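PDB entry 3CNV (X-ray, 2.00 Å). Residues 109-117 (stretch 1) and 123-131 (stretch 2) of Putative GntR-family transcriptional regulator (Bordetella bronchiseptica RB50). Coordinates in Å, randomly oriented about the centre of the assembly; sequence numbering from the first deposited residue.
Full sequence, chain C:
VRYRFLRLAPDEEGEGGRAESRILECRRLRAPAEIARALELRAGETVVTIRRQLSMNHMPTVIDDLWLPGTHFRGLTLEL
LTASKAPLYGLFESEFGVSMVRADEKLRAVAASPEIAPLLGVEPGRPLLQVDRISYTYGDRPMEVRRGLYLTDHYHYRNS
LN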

ATOM      1  N   ALA C 109      14.826   9.693   9.646  1.00 16.02           N
ATOM      2  CA  ALA C 109      15.556   9.403  10.886  1.00 16.17           C
ATOM      3  C   ALA C 109      16.095  10.690  11.424  1.00 14.79           C
ATOM      4  O   ALA C 109      16.680  11.502  10.687  1.00 15.17           O
ATOM      5  CB  ALA C 109      16.711   8.365  10.709  1.00 13.42           C
ATOM      6  N   VAL C 110      15.850  10.866  12.705  1.00 13.99           N
ATOM      7  CA  VAL C 110      16.258  12.030  13.421  1.00 14.76           C
ATOM      8  C   VAL C 110      16.959  11.657  14.733  1.00 15.27           C
ATOM      9  O   VAL C 110      16.903  10.537  15.177  1.00 14.15           O
ATOM     10  CB  VAL C 110      15.010  12.950  13.701  1.00 16.34           C
ATOM     11  CG1 VAL C 110      14.290  13.340  12.359  1.00 16.99           C
ATOM     12  CG2 VAL C 110      14.060  12.336  14.684  1.00 11.47           C
ATOM     13  N   ALA C 111      17.663  12.627  15.302  1.00 15.88           N
ATOM     14  CA  ALA C 111      18.210  12.552  16.688  1.00 16.51           C
ATOM     15  C   ALA C 111      17.170  12.931  17.744  1.00 16.82           C
ATOM     16  O   ALA C 111      16.418  13.869  17.596  1.00 17.52           O
ATOM     17  CB  ALA C 111      19.495  13.447  16.806  1.00 15.79           C
ATOM     18  N   ALA C 112      17.093  12.120  18.789  1.00 17.21           N
ATOM     19  CA  ALA C 112      16.279  12.415  19.982  1.00 17.64           C
ATOM     20  C   ALA C 112      16.678  13.739  20.593  1.00 18.10           C
ATOM     21  O   ALA C 112      17.837  13.988  20.911  1.00 17.14           O
ATOM     22  CB  ALA C 112      16.348  11.273  20.998  1.00 17.01           C
ATOM     23  N   SER C 113      15.700  14.627  20.634  1.00 18.99           N
ATOM     24  CA  SER C 113      15.860  15.972  21.205  1.00 19.12           C
ATOM     25  C   SER C 113      15.965  15.887  22.721  1.00 19.57           C
ATOM     26  O   SER C 113      15.596  14.882  23.365  1.00 19.12           O
ATOM     27  CB  SER C 113      14.698  16.893  20.842  1.00 19.64           C
ATOM     28  OG  SER C 113      13.513  16.438  21.492  1.00 21.42           O
ATOM     29  N   PRO C 114      16.502  16.951  23.307  1.00 20.98           N
ATOM     30  CA  PRO C 114      16.529  17.063  24.749  1.00 20.55           C
ATOM     31  C   PRO C 114      15.144  16.869  25.372  1.00 20.60           C
ATOM     32  O   PRO C 114      15.036  16.282  26.437  1.00 20.34           O
ATOM     33  CB  PRO C 114      17.088  18.479  24.958  1.00 21.55           C
ATOM     34  CG  PRO C 114      17.876  18.752  23.762  1.00 20.08           C
ATOM     35  CD  PRO C 114      17.311  18.003  22.643  1.00 20.17           C
ATOM     36  N   GLU C 115      14.081  17.292  24.693  1.00 21.83           N
ATOM     37  CA  GLU C 115      12.695  17.191  25.273  1.00 22.63           C
ATOM     38  C   GLU C 115      12.119  15.754  25.142  1.00 21.50           C
ATOM     39  O   GLU C 115      11.446  15.240  26.050  1.00 20.23           O
ATOM     40  CB  GLU C 115      11.709  18.199  24.602  1.00 24.73           C
ATOM     41  CG  GLU C 115      10.161  17.886  24.839  1.00 29.88           C
ATOM     42  CD  GLU C 115       9.195  18.805  24.032  1.00 35.87           C
ATOM     43  OE1 GLU C 115       9.060  18.668  22.785  1.00 40.59           O
ATOM     44  OE2 GLU C 115       8.556  19.685  24.651  1.00 41.24           O
ATOM     45  N   ILE C 116      12.385  15.128  23.991  1.00 19.51           N
ATOM     46  CA  ILE C 116      11.851  13.791  23.692  1.00 18.64           C
ATOM     47  C   ILE C 116      12.609  12.660  24.367  1.00 18.67           C
ATOM     48  O   ILE C 116      12.012  11.697  24.855  1.00 18.98           O
ATOM     49  CB  ILE C 116      11.768  13.553  22.187  1.00 19.04           C
ATOM     50  CG1 ILE C 116      10.773  14.550  21.584  1.00 18.70           C
ATOM     51  CG2 ILE C 116      11.324  12.071  21.809  1.00 17.23           C
ATOM     52  CD1 ILE C 116       9.385  14.385  22.093  1.00 17.60           C
ATOM     53  N   ALA C 117      13.918  12.805  24.451  1.00 18.30           N
ATOM     54  CA  ALA C 117      14.763  11.715  24.904  1.00 19.14           C
ATOM     55  C   ALA C 117      14.260  11.084  26.238  1.00 20.38           C
ATOM     56  O   ALA C 117      14.022   9.880  26.283  1.00 20.18           O
ATOM     57  CB  ALA C 117      16.205  12.151  24.983  1.00 19.06           C
ATOM     58  N   GLU C 123      19.015   8.631  25.619  1.00 20.89           N
ATOM     59  CA  GLU C 123      19.907   9.785  25.698  1.00 22.08           C
ATOM     60  C   GLU C 123      19.652  10.740  24.547  1.00 21.05           C
ATOM     61  O   GLU C 123      19.342  10.323  23.449  1.00 20.33           O
ATOM     62  CB  GLU C 123      21.393   9.336  25.690  1.00 22.30           C
ATOM     63  CG  GLU C 123      21.872   8.889  24.301  1.00 26.72           C
ATOM     64  CD  GLU C 123      21.464   7.437  23.817  1.00 31.75           C
ATOM     65  OE1 GLU C 123      20.574   6.704  24.444  1.00 28.27           O
ATOM     66  OE2 GLU C 123      22.095   7.064  22.767  1.00 34.23           O
ATOM     67  N   PRO C 124      19.799  12.045  24.780  1.00 21.48           N
ATOM     68  CA  PRO C 124      19.637  12.884  23.587  1.00 21.77           C
ATOM     69  C   PRO C 124      20.632  12.530  22.486  1.00 20.09           C
ATOM     70  O   PRO C 124      21.796  12.162  22.737  1.00 19.05           O
ATOM     71  CB  PRO C 124      19.864  14.309  24.128  1.00 22.30           C
ATOM     72  CG  PRO C 124      19.673  14.212  25.596  1.00 23.13           C
ATOM     73  CD  PRO C 124      20.116  12.833  25.980  1.00 22.76           C
ATOM     74  N   GLY C 125      20.180  12.628  21.261  1.00 19.00           N
ATOM     75  CA  GLY C 125      21.024  12.240  20.123  1.00 17.88           C
ATOM     76  C   GLY C 125      20.715  10.862  19.588  1.00 16.79           C
ATOM     77  O   GLY C 125      21.060  10.537  18.455  1.00 17.15           O
ATOM     78  N   ARG C 126      20.009  10.067  20.391  1.00 16.18           N
ATOM     79  CA  ARG C 126      19.600   8.681  19.995  1.00 15.02           C
ATOM     80  C   ARG C 126      18.794   8.696  18.698  1.00 14.88           C
ATOM     81  O   ARG C 126      17.875   9.533  18.530  1.00 14.15           O
ATOM     82  CB  ARG C 126      18.761   8.047  21.096  1.00 15.69           C
ATOM     83  CG  ARG C 126      18.079   6.770  20.802  1.00 16.31           C
ATOM     84  CD  ARG C 126      19.036   5.631  20.616  1.00 22.33           C
ATOM     85  NE  ARG C 126      19.122   4.913  21.848  1.00 29.75           N
ATOM     86  CZ  ARG C 126      18.703   3.678  22.034  1.00 31.05           C
ATOM     87  NH1 ARG C 126      18.244   2.941  21.045  1.00 32.27           N
ATOM     88  NH2 ARG C 126      18.813   3.169  23.219  1.00 30.97           N
ATOM     89  N   PRO C 127      19.157   7.826  17.736  1.00 13.42           N
ATOM     90  CA  PRO C 127      18.333   7.897  16.506  1.00 13.04           C
ATOM     91  C   PRO C 127      16.907   7.352  16.722  1.00 13.08           C
ATOM     92  O   PRO C 127      16.700   6.297  17.393  1.00 12.49           O
ATOM     93  CB  PRO C 127      19.082   6.999  15.545  1.00 12.80           C
ATOM     94  CG  PRO C 127      20.440   6.970  15.997  1.00 13.83           C
ATOM     95  CD  PRO C 127      20.401   7.060  17.522  1.00 13.95           C
ATOM     96  N   LEU C 128      15.957   8.133  16.204  1.00 12.99           N
ATOM     97  CA  LEU C 128      14.516   7.826  16.265  1.00 12.99           C
ATOM     98  C   LEU C 128      13.974   7.909  14.837  1.00 12.95           C
ATOM     99  O   LEU C 128      14.525   8.640  13.960  1.00 13.12           O
ATOM    100  CB  LEU C 128      13.741   8.835  17.137  1.00 11.84           C
ATOM    101  CG  LEU C 128      14.224   9.068  18.551  1.00 13.25           C
ATOM    102  CD1 LEU C 128      13.386  10.224  19.258  1.00 10.31           C
ATOM    103  CD2 LEU C 128      14.153   7.745  19.370  1.00 12.86           C
ATOM    104  N   LEU C 129      12.944   7.129  14.610  1.00 12.54           N
ATOM    105  CA  LEU C 129      12.163   7.126  13.347  1.00 14.05           C
ATOM    106  C   LEU C 129      11.034   8.151  13.510  1.00 15.62           C
ATOM    107  O   LEU C 129      10.224   8.086  14.427  1.00 14.92           O
ATOM    108  CB  LEU C 129      11.603   5.783  13.011  1.00 11.91           C
ATOM    109  CG  LEU C 129      10.728   5.677  11.746  1.00 15.36           C
ATOM    110  CD1 LEU C 129      11.544   5.953  10.474  1.00 17.89           C
ATOM    111  CD2 LEU C 129       9.988   4.387  11.658  1.00 17.28           C
ATOM    112  N   GLN C 130      11.091   9.178  12.679  1.00 14.95           N
ATOM    113  CA  GLN C 130      10.035  10.190  12.674  1.00 15.03           C
ATOM    114  C   GLN C 130       9.067   9.875  11.537  1.00 15.51           C
ATOM    115  O   GLN C 130       9.446   9.692  10.374  1.00 16.30           O
ATOM    116  CB  GLN C 130      10.595  11.608  12.605  1.00 14.94           C
ATOM    117  CG  GLN C 130       9.540  12.717  12.445  1.00 14.97           C
ATOM    118  CD  GLN C 130      10.146  14.128  12.551  1.00 22.97           C
ATOM    119  OE1 GLN C 130      10.702  14.496  13.572  1.00 24.20           O
ATOM    120  NE2 GLN C 130      10.105  14.866  11.479  1.00 27.15           N
ATOM    121  N   VAL C 131       7.810   9.747  11.916  1.00 15.95           N
ATOM    122  CA  VAL C 131       6.692   9.472  11.004  1.00 14.23           C
ATOM    123  C   VAL C 131       5.749  10.699  11.061  1.00 15.29           C
ATOM    124  O   VAL C 131       5.015  10.926  12.021  1.00 14.75           O
ATOM    125  CB  VAL C 131       5.910   8.168  11.352  1.00 15.81           C
ATOM    126  CG1 VAL C 131       4.778   7.905  10.294  1.00 12.70           C
ATOM    127  CG2 VAL C 131       6.876   6.891  11.467  1.00 15.40           C
TER

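Where two antiparallel strands part company, the backbone pairing often persists a little way beyond the sheet, and this contact is a compact example. At Ala-109, opposite Leu-129 in a non-hydrogen-bonded pair, the polar link is modest: a CA-H...O contact from Ala-109 CA to Leu-128 O at 3.3 Å. Val-110 supplies the reciprocal pair typical of such strands. Its N donates to Leu-128 O at 2.9 Å, and its O accepts from Leu-128 N at 2.8 Å, both nearly linear. The two side chains lie on the same face of the sheet, with Val-110 CG2 4.3 Å from Leu-128 CB, while Val-110 O also receives a CA-H...O contact from Pro-127 CA at 3.3 Å. Proline has no amide hydrogen to give, and Pro-127 suits its non-hydrogen-bonded position opposite Ala-111.

Ala-112 carries the pairing past the strand. Its N donates to Arg-126 O and its O accepts from Gly-125 N, each at 2.7 Å, so it grips the type II turn running from Glu-123 to Arg-126. Gly-125 adopts a positive phi of 100°, at which a side chain would jam against the preceding carbonyl O. The turn is closed by Arg-126 N donating to Glu-123 O at 3.1 Å, and a salt bridge, its hydrogen bond weak, joins Arg-126 NE to Glu-123 OE1 at 3.5 Å.

Beyond Ala-112 the chain swings away from the turn and comes back beside it at Ala-117. The CA-to-CB bond of Ser-113 points away from stretch 2, and within its own stretch its OG accepts from Ile-116 N at 3.0 Å and its O from Ala-117 N at 2.9 Å, bracing the bend. Apolar packing then takes over. Leu-128 CD1 meets both Ala-112 CB at 3.6 Å and Ile-116 CG2 at 3.8 Å, and Ala-117 CB rests 4.1 Å from Pro-124 CG.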